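Local structure of protein induced by osmotic stress (Scheffersomyces stipitis, 5YWN) at residues Ile117-Tyr122 against Asn184-Thr189; Met1-Phe6 against Val74-His79; Leu272-Lys277 against Ser321-Ile326. The protein is a reductase that binds NADP and probably reduces carbonyl substrates, haloketones among them, to alcohols. The protein carries 1 engineered substitution. All coordinates share one frame; numbering follows the deposited sequence.

Interaction 1: Ile117-Tyr122 against Asn184-Thr189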
loop_
_atom_site.group_PDB
_atom_site.type_symbol
_atom_site.label_atom_id
_atom_site.label_comp_id
_atom_site.label_asym_id
_atom_site.label_seq_id
_atom_site.Cartn_x
_atom_site.Cartn_y
_atom_site.Cartn_z
ATOM N N ILE A 117 10.289 16.863 -12.234
ATOM C CA ILE A 117 10.051 15.990 -11.106
ATOM C C ILE A 117 11.369 15.558 -10.490
ATOM O O ILE A 117 12.163 14.971 -11.095
ATOM C CB ILE A 117 9.174 14.793 -11.461
ATOM C CG1 ILE A 117 7.800 15.232 -11.869
ATOM C CG2 ILE A 117 9.015 13.880 -10.259
ATOM C CD1 ILE A 117 6.865 14.150 -12.296
ATOM N N THR A 118 11.574 16.044 -9.294
ATOM C CA THR A 118 12.628 15.735 -8.367
ATOM C C THR A 118 12.616 14.373 -7.596
ATOM O O THR A 118 13.610 13.867 -7.231
ATOM C CB THR A 118 12.807 16.897 -7.399
ATOM O OG1 THR A 118 11.699 16.934 -6.537
ATOM C CG2 THR A 118 12.872 18.191 -8.142
ATOM N N ARG A 119 11.432 13.931 -7.247
ATOM C CA ARG A 119 11.261 12.743 -6.448
ATOM C C ARG A 119 10.168 11.826 -6.976
ATOM O O ARG A 119 9.153 12.268 -7.368
ATOM C CB ARG A 119 11.057 13.062 -4.978
ATOM C CG ARG A 119 12.158 13.840 -4.326
ATOM C CD ARG A 119 13.342 12.978 -4.001
ATOM N NE ARG A 119 13.153 12.265 -2.785
ATOM C CZ ARG A 119 13.562 12.684 -1.614
ATOM N NH1 ARG A 119 14.219 13.783 -1.525
ATOM N NH2 ARG A 119 13.307 11.998 -0.556
ATOM N N VAL A 120 10.462 10.549 -6.983
ATOM C CA VAL A 120 9.541 9.507 -7.268
ATOM C C VAL A 120 9.566 8.449 -6.151
ATOM O O VAL A 120 10.615 8.048 -5.701
ATOM C CB VAL A 120 9.817 8.858 -8.606
ATOM C CG1 VAL A 120 8.942 7.645 -8.815
ATOM C CG2 VAL A 120 9.767 9.850 -9.753
ATOM N N VAL A 121 8.386 8.044 -5.735
ATOM C CA VAL A 121 8.229 7.002 -4.759
ATOM C C VAL A 121 7.418 5.887 -5.370
ATOM O O VAL A 121 6.344 6.097 -5.849
ATOM C CB VAL A 121 7.529 7.472 -3.477
ATOM C CG1 VAL A 121 7.480 6.395 -2.443
ATOM C CG2 VAL A 121 8.075 8.736 -2.950
ATOM N N TYR A 122 7.956 4.696 -5.330
ATOM C CA TYR A 122 7.234 3.560 -5.781
ATOM C C TYR A 122 6.688 2.764 -4.597
ATOM O O TYR A 122 7.398 2.440 -3.717
ATOM C CB TYR A 122 8.102 2.679 -6.646
ATOM C CG TYR A 122 7.432 1.420 -7.041
ATOM C CD1 TYR A 122 6.350 1.445 -7.872
ATOM C CD2 TYR A 122 7.824 0.222 -6.531
ATOM C CE1 TYR A 122 5.708 0.320 -8.233
ATOM C CE2 TYR A 122 7.191 -0.916 -6.878
ATOM C CZ TYR A 122 6.115 -0.847 -7.721
ATOM O OH TYR A 122 5.458 -1.924 -8.055
ATOM N N ASN A 184 16.365 12.831 -13.786
ATOM C CA ASN A 184 16.420 13.971 -12.928
ATOM C C ASN A 184 15.979 13.666 -11.496
ATOM O O ASN A 184 16.365 14.318 -10.640
ATOM C CB ASN A 184 15.629 15.144 -13.483
ATOM C CG ASN A 184 16.253 15.747 -14.734
ATOM O OD1 ASN A 184 17.330 15.448 -15.095
ATOM N ND2 ASN A 184 15.537 16.578 -15.363
ATOM N N PHE A 185 15.114 12.701 -11.314
ATOM C CA PHE A 185 14.580 12.401 -10.013
ATOM C C PHE A 185 15.371 11.382 -9.231
ATOM O O PHE A 185 16.000 10.575 -9.782
ATOM C CB PHE A 185 13.142 11.956 -10.118
ATOM C CG PHE A 185 12.929 10.754 -10.985
ATOM C CD1 PHE A 185 13.124 9.493 -10.514
ATOM C CD2 PHE A 185 12.501 10.892 -12.256
ATOM C CE1 PHE A 185 12.904 8.402 -11.307
ATOM C CE2 PHE A 185 12.282 9.819 -13.063
ATOM C CZ PHE A 185 12.484 8.564 -12.595
ATOM N N ALA A 186 15.287 11.465 -7.928
ATOM C CA ALA A 186 15.679 10.416 -7.035
ATOM C C ALA A 186 14.498 9.470 -6.693
ATOM O O ALA A 186 13.385 9.881 -6.530
ATOM C CB ALA A 186 16.274 10.982 -5.795
ATOM N N LEU A 187 14.796 8.210 -6.571
ATOM C CA LEU A 187 13.794 7.229 -6.325
ATOM C C LEU A 187 13.886 6.696 -4.928
ATOM O O LEU A 187 14.931 6.540 -4.395
ATOM C CB LEU A 187 13.893 6.068 -7.299
ATOM C CG LEU A 187 13.017 4.818 -7.125
ATOM C CD1 LEU A 187 11.558 5.135 -7.260
ATOM C CD2 LEU A 187 13.397 3.699 -8.074
ATOM N N SER A 188 12.750 6.403 -4.384
ATOM C CA SER A 188 12.662 5.674 -3.159
ATOM C C SER A 188 11.459 4.737 -3.165
ATOM O O SER A 188 10.568 4.948 -3.895
ATOM C CB SER A 188 12.662 6.628 -1.986
ATOM O OG SER A 188 11.550 7.425 -1.968
ATOM N N THR A 189 11.487 3.689 -2.359
ATOM C CA THR A 189 10.384 2.753 -2.308
ATOM C C THR A 189 9.859 2.608 -0.915
ATOM O O THR A 189 10.558 2.786 0.017
ATOM C CB THR A 189 10.698 1.329 -2.880
ATOM O OG1 THR A 189 11.494 0.578 -1.977
ATOM C CG2 THR A 189 11.348 1.387 -4.229
HETATM O O HOH W 1 12.424 9.743 -3.562
#

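Interaction 2: Met1-Phe6 against Val74-His79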
loop_
_atom_site.group_PDB
_atom_site.type_symbol
_atom_site.label_atom_id
_atom_site.label_comp_id
_atom_site.label_asym_id
_atom_site.label_seq_id
_atom_site.Cartn_x
_atom_site.Cartn_y
_atom_site.Cartn_z
ATOM N N MET A 1 5.074 29.820 -4.328
ATOM C CA MET A 1 3.959 28.978 -4.708
ATOM C C MET A 1 3.997 27.542 -4.118
ATOM O O MET A 1 5.034 27.084 -3.658
ATOM C CB MET A 1 3.936 28.877 -6.214
ATOM C CG MET A 1 2.645 28.399 -6.806
ATOM S SD MET A 1 1.269 29.309 -6.124
ATOM C CE MET A 1 -0.091 28.432 -6.904
ATOM N N THR A 2 2.845 26.879 -4.172
ATOM C CA THR A 2 2.606 25.527 -3.715
ATOM C C THR A 2 3.205 24.443 -4.606
ATOM O O THR A 2 3.246 24.583 -5.780
ATOM C CB THR A 2 1.088 25.307 -3.655
ATOM O OG1 THR A 2 0.521 26.261 -2.772
ATOM C CG2 THR A 2 0.736 23.969 -3.191
ATOM N N THR A 3 3.629 23.359 -4.017
ATOM C CA THR A 3 4.033 22.180 -4.726
ATOM C C THR A 3 2.879 21.213 -5.028
ATOM O O THR A 3 2.042 20.978 -4.211
ATOM C CB THR A 3 5.036 21.428 -3.872
ATOM O OG1 THR A 3 6.069 22.311 -3.485
ATOM C CG2 THR A 3 5.600 20.270 -4.591
ATOM N N SER A 4 2.906 20.626 -6.195
ATOM C CA SER A 4 1.954 19.623 -6.581
ATOM C C SER A 4 2.506 18.190 -6.532
ATOM O O SER A 4 3.568 17.923 -6.979
ATOM C CB SER A 4 1.400 19.903 -7.968
ATOM O OG SER A 4 0.383 20.796 -7.910
ATOM N N VAL A 5 1.719 17.292 -6.002
ATOM C CA VAL A 5 2.054 15.901 -5.947
ATOM C C VAL A 5 1.158 15.057 -6.853
ATOM O O VAL A 5 0.000 15.133 -6.775
ATOM C CB VAL A 5 2.009 15.377 -4.501
ATOM C CG1 VAL A 5 2.294 13.908 -4.444
ATOM C CG2 VAL A 5 2.885 16.168 -3.574
ATOM N N PHE A 6 1.749 14.242 -7.694
ATOM C CA PHE A 6 0.999 13.315 -8.514
ATOM C C PHE A 6 0.869 11.942 -7.843
ATOM O O PHE A 6 1.845 11.405 -7.379
ATOM C CB PHE A 6 1.606 13.174 -9.889
ATOM C CG PHE A 6 0.690 12.594 -10.889
ATOM C CD1 PHE A 6 0.329 11.288 -10.834
ATOM C CD2 PHE A 6 0.152 13.375 -11.872
ATOM C CE1 PHE A 6 -0.522 10.771 -11.756
ATOM C CE2 PHE A 6 -0.714 12.879 -12.780
ATOM C CZ PHE A 6 -1.048 11.572 -12.734
ATOM N N VAL A 74 3.550 19.782 -11.161
ATOM C CA VAL A 74 3.883 18.607 -10.384
ATOM C C VAL A 74 5.400 18.412 -10.329
ATOM O O VAL A 74 6.040 18.414 -11.303
ATOM C CB VAL A 74 3.206 17.368 -10.984
ATOM C CG1 VAL A 74 3.769 16.068 -10.412
ATOM C CG2 VAL A 74 1.733 17.453 -10.830
ATOM N N THR A 75 5.942 18.303 -9.143
ATOM C CA THR A 75 7.330 17.961 -8.950
ATOM C C THR A 75 7.627 16.643 -8.176
ATOM O O THR A 75 8.725 16.327 -7.968
ATOM C CB THR A 75 8.080 19.097 -8.299
ATOM O OG1 THR A 75 7.635 19.246 -6.988
ATOM C CG2 THR A 75 7.921 20.400 -9.066
ATOM N N ILE A 76 6.590 15.976 -7.722
ATOM C CA ILE A 76 6.630 14.702 -7.017
ATOM C C ILE A 76 5.673 13.679 -7.641
ATOM O O ILE A 76 4.570 13.999 -7.935
ATOM C CB ILE A 76 6.265 14.862 -5.524
ATOM C CG1 ILE A 76 6.985 16.043 -4.905
ATOM C CG2 ILE A 76 6.470 13.583 -4.757
ATOM C CD1 ILE A 76 8.429 15.801 -4.605
ATOM N N PHE A 77 6.129 12.457 -7.839
ATOM C CA PHE A 77 5.279 11.396 -8.343
ATOM C C PHE A 77 5.249 10.220 -7.390
ATOM O O PHE A 77 6.240 9.636 -7.139
ATOM C CB PHE A 77 5.699 10.957 -9.728
ATOM C CG PHE A 77 4.668 10.168 -10.483
ATOM C CD1 PHE A 77 4.337 8.899 -10.118
ATOM C CD2 PHE A 77 4.023 10.718 -11.566
ATOM C CE1 PHE A 77 3.398 8.189 -10.817
ATOM C CE2 PHE A 77 3.065 10.028 -12.259
ATOM C CZ PHE A 77 2.761 8.758 -11.891
ATOM N N LEU A 78 4.085 9.883 -6.904
ATOM C CA LEU A 78 3.898 8.682 -6.141
ATOM C C LEU A 78 3.126 7.645 -6.962
ATOM O O LEU A 78 1.951 7.780 -7.207
ATOM C CB LEU A 78 3.230 9.005 -4.851
ATOM C CG LEU A 78 3.671 10.277 -4.141
ATOM C CD1 LEU A 78 2.858 10.598 -2.933
ATOM C CD2 LEU A 78 5.113 10.204 -3.769
ATOM N N HIS A 79 3.834 6.623 -7.384
ATOM C CA HIS A 79 3.269 5.534 -8.129
ATOM C C HIS A 79 2.768 4.414 -7.216
ATOM O O HIS A 79 3.517 3.619 -6.731
ATOM C CB HIS A 79 4.288 5.007 -9.112
ATOM C CG HIS A 79 3.768 3.932 -10.008
ATOM N ND1 HIS A 79 2.496 3.925 -10.493
ATOM C CD2 HIS A 79 4.360 2.832 -10.508
ATOM C CE1 HIS A 79 2.327 2.874 -11.257
ATOM N NE2 HIS A 79 3.445 2.200 -11.287
#

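Interaction 3: Leu272-Lys277 against Ser321-Ile326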
loop_
_atom_site.group_PDB
_atom_site.type_symbol
_atom_site.label_atom_id
_atom_site.label_comp_id
_atom_site.label_asym_id
_atom_site.label_seq_id
_atom_site.Cartn_x
_atom_site.Cartn_y
_atom_site.Cartn_z
ATOM N N LEU A 272 -9.619 -11.068 17.432
ATOM C CA LEU A 272 -10.796 -11.334 18.215
ATOM C C LEU A 272 -10.707 -10.714 19.615
ATOM O O LEU A 272 -11.625 -10.143 20.083
ATOM C CB LEU A 272 -10.959 -12.819 18.352
ATOM C CG LEU A 272 -11.864 -13.558 17.396
ATOM C CD1 LEU A 272 -11.977 -15.020 17.734
ATOM C CD2 LEU A 272 -13.221 -12.921 17.329
ATOM N N ASP A 273 -9.569 -10.822 20.230
ATOM C CA ASP A 273 -9.374 -10.314 21.548
ATOM C C ASP A 273 -9.545 -8.799 21.582
ATOM O O ASP A 273 -10.108 -8.293 22.474
ATOM C CB ASP A 273 -8.025 -10.750 22.128
ATOM C CG ASP A 273 -7.963 -12.276 22.478
ATOM O OD1 ASP A 273 -8.968 -12.926 22.609
ATOM O OD2 ASP A 273 -6.883 -12.776 22.619
ATOM N N VAL A 274 -9.020 -8.120 20.599
ATOM C CA VAL A 274 -9.169 -6.701 20.531
ATOM C C VAL A 274 -10.604 -6.272 20.324
ATOM O O VAL A 274 -11.082 -5.496 21.035
ATOM C CB VAL A 274 -8.210 -6.123 19.467
ATOM C CG1 VAL A 274 -8.615 -4.747 18.980
ATOM C CG2 VAL A 274 -6.779 -6.133 19.957
ATOM N N VAL A 275 -11.258 -6.836 19.361
ATOM C CA VAL A 275 -12.594 -6.464 19.030
ATOM C C VAL A 275 -13.598 -6.705 20.171
ATOM O O VAL A 275 -14.386 -5.880 20.458
ATOM C CB VAL A 275 -13.025 -7.179 17.756
ATOM C CG1 VAL A 275 -14.470 -6.970 17.467
ATOM C CG2 VAL A 275 -12.205 -6.693 16.589
ATOM N N ARG A 276 -13.489 -7.844 20.823
ATOM C CA ARG A 276 -14.381 -8.174 21.902
ATOM C C ARG A 276 -14.276 -7.243 23.120
ATOM O O ARG A 276 -15.261 -6.903 23.666
ATOM C CB ARG A 276 -14.276 -9.645 22.285
ATOM C CG ARG A 276 -14.689 -10.640 21.225
ATOM C CD ARG A 276 -14.284 -12.054 21.575
ATOM N NE ARG A 276 -14.883 -12.408 22.828
ATOM C CZ ARG A 276 -16.142 -12.764 22.965
ATOM N NH1 ARG A 276 -16.892 -12.926 21.914
ATOM N NH2 ARG A 276 -16.624 -12.990 24.148
ATOM N N LYS A 277 -13.075 -6.863 23.517
ATOM C CA LYS A 277 -12.870 -5.888 24.565
ATOM C C LYS A 277 -13.366 -4.480 24.246
ATOM O O LYS A 277 -14.010 -3.888 25.002
ATOM C CB LYS A 277 -11.415 -5.832 24.931
ATOM C CG LYS A 277 -10.873 -7.074 25.590
ATOM C CD LYS A 277 -9.393 -6.942 25.848
ATOM C CE LYS A 277 -8.868 -8.006 26.785
ATOM N NZ LYS A 277 -8.819 -9.300 26.149
ATOM N N SER A 321 -5.192 0.519 15.492
ATOM C CA SER A 321 -5.489 0.419 14.082
ATOM C C SER A 321 -6.796 -0.355 13.889
ATOM O O SER A 321 -7.662 0.072 13.230
ATOM C CB SER A 321 -4.335 -0.243 13.340
ATOM O OG SER A 321 -4.581 -0.347 11.984
ATOM N N VAL A 322 -6.899 -1.474 14.567
ATOM C CA VAL A 322 -8.093 -2.269 14.539
ATOM C C VAL A 322 -9.313 -1.508 15.080
ATOM O O VAL A 322 -10.273 -1.482 14.449
ATOM C CB VAL A 322 -7.872 -3.587 15.305
ATOM C CG1 VAL A 322 -9.148 -4.287 15.654
ATOM C CG2 VAL A 322 -7.006 -4.523 14.500
ATOM N N VAL A 323 -9.213 -0.897 16.236
ATOM C CA VAL A 323 -10.336 -0.201 16.836
ATOM C C VAL A 323 -10.781 0.944 15.906
ATOM O O VAL A 323 -11.897 1.078 15.662
ATOM C CB VAL A 323 -10.022 0.357 18.263
ATOM C CG1 VAL A 323 -11.025 1.387 18.711
ATOM C CG2 VAL A 323 -9.905 -0.725 19.307
ATOM N N ASP A 324 -9.852 1.706 15.392
ATOM C CA ASP A 324 -10.167 2.812 14.534
ATOM C C ASP A 324 -10.884 2.292 13.290
ATOM O O ASP A 324 -11.781 2.890 12.848
ATOM C CB ASP A 324 -8.908 3.614 14.164
ATOM C CG ASP A 324 -8.414 4.512 15.298
ATOM O OD1 ASP A 324 -9.068 4.588 16.322
ATOM O OD2 ASP A 324 -7.380 5.137 15.148
ATOM N N SER A 325 -10.445 1.166 12.753
ATOM C CA SER A 325 -11.049 0.623 11.571
ATOM C C SER A 325 -12.507 0.176 11.809
ATOM O O SER A 325 -13.364 0.466 11.051
ATOM C CB SER A 325 -10.162 -0.476 10.964
ATOM O OG SER A 325 -10.715 -1.068 9.838
ATOM N N ILE A 326 -12.726 -0.522 12.910
ATOM C CA ILE A 326 -14.030 -0.971 13.326
ATOM C C ILE A 326 -15.003 0.132 13.698
ATOM O O ILE A 326 -16.112 0.064 13.333
ATOM C CB ILE A 326 -13.938 -2.064 14.392
ATOM C CG1 ILE A 326 -13.390 -3.321 13.760
ATOM C CG2 ILE A 326 -15.287 -2.389 14.991
ATOM C CD1 ILE A 326 -12.523 -4.087 14.641
#

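Interaction 1: Ile117-Tyr122 against Asn184-Thr189
Val120 lays its CG2 methyl over one face of the Phe185 ring, 3.6 Å from the ring centroid to CG2 and 17° off the ring normal, a CH-pi contact displaced toward the rim. Phe185 holds its CG between its own backbone N and carbonyl carbon (chi1 58°), a crowded position that brings this atom to 3.5 Å from Val120 CG2. The other methyl of Val120, CG1, meets CD1 of Leu187, the residue paired with it on the neighbouring strand, at 3.9 Å. That same CD1 lies 3.4 Å from Val120 O and also reaches the CB of Tyr122. Helix 91-113 covers Val120 and Phe185 with Ile110, while Trp175 and Val178 of helix 159-181 pack on Leu187.

These are neighbouring parallel strands of the seven-stranded Rossmann sheet, and helix 159-181, on the path from one to the other, makes the connection a beta-alpha-beta crossover. The helix also carries the NADP-binding residues Tyr163 and Lys167; Tyr122, at the end of its segment, shares a weak hydrogen bond between its OH and Lys167 NZ. Backbone bonds run from Ala186 N to Thr118 O, Val120 N to Ala186 O, Ser188 N to Val120 O and Tyr122 N to Ser188 O, all at 3.0 Å.

Arg119, Val121, Ala186 and Ser188 occupy the other face, toward helix 238-250. Arg119 bends at chi2 (-78°) and again at chi3, and its CD rests 4.0 Å from Ala186 CB. Farther out, NE donates to a water at 2.7 Å from NE, and this water lies 3.1 Å from Ala186 O. NH2 bonds to the carbonyls of Ala248 and Lys251, and Ser188 OG also bonds to Ala248 O.

Interaction 2: Met1-Phe6 against Val74-His79
At the middle of the Rossmann sheet, strand 4-7, the first of the chain, runs parallel to strand 74-79, and the two rings of Phe6 and Phe77 lie side by side on one face. Both side chains hold CG anti to the backbone N and share a chi2 of -70°, which leaves their planes only 8° from parallel. The rings are slid so far that they barely overlap, with 4.7 Å between the Phe6 and Phe77 centroids. Their nearest atoms are Phe6 CD1 and Phe77 CE2, 3.3 Å apart. Behind the ring, Phe6 CB touches Val74 CG1 at 3.7 Å, and Val30 of strand 28-33 packs on Phe6 as well. An alanine in place of Phe6 would keep the CB contact with Val74 but would probably leave Phe77 without its ring neighbour and open a gap between Phe77 and strand 28-33.

The other face carries Val5, Ile76 and Leu78, all three in contact with Phe249 of helix 238-250. Here Val5 CG1 meets Leu78 CD1 at 3.7 Å, while Val5 CG2 lies against Ile76 CB.

A beta bulge interrupts the pairing: Ser4 matches Val74 but Val5 matches Ile76, so that Thr75, with psi at -2°, is the extra residue. Its N donates to Ser4 O at 3.2 Å. Past the bulge the bonds shorten, Phe6 N to Ile76 O at 2.8 Å and Leu78 N to Phe6 O at 2.7 Å. At the outer end the Thr3 and Thr75 side chains cross at about a right angle, Thr3 CG2 coming to 3.3 Å from Thr75 OG1.

Interaction 3: Leu272-Lys277 against Ser321-Ile326
Plain apolar helix-to-helix packing joins helix 268-278 to the C-terminal helix 318-332, well away from the Rossmann sheet. In a family relative of the dihydroflavonol reductases, this is consistent with the smaller C-terminal region that follows the nucleotide-binding domain in extended short-chain dehydrogenases. The NADP is not part of it, lying about 13 Å from the side chain of Val322. The short segment axes pass 9.8 Å apart at 54°, and the interface is small, with 164 Å² buried on both sides together.

Val274 and Val322 point at each other across the gap, and their CG1 methyls meet at 3.4 Å between Val274 CG1 and Val322 CG1, tighter than a usual carbon contact. In both valines CG1 stands anti to the backbone N. Val274 CG1 also grazes Val323 CG2, at 4.2 Å, and Phe318 and Glu319 add to its surroundings from the preceding turn of the same C-terminal helix.

One residue on, Val275 uses its CG2 methyl twice. The side chains of Val275 and Val322 cross at about a right angle, with 4.0 Å from Val275 CG2 to Val322 CG1; the same methyl reaches Ile326 one helical turn further along. Val216 of helix 211-217 packs on Val322 and Ile326, and on the same helix as these two Asp324 forms a salt bridge with Arg239. Ile326 has a chi2 of 144°, off the staggered value, which sets CD1 against the neighbouring helix; there Ile326 CD1 presses on Val275 CG2 at 3.3 Å, another tight carbon pair.

In the fold
From the N terminus, interaction 2 closes first: the chain leaves strand 4-7, passes through strands 28-33 and 50-54 with their helices, and returns as strand 74-79. Interaction 1 then closes an excursion, about half helical, between strands 119-123 and 186-192. Interaction 3 follows, bringing helices 268-278 and 318-332 together over 43 intervening residues that are mainly loop. The three come in series; none nests in or crosses another. Interactions 1 and 2 belong to one sheet and touch, with Val121 probably hydrogen-bonded to Phe77 and His79 through the backbone. Interaction 3 lies across the chain's centre, its own centre about 36 Å from that of interaction 1.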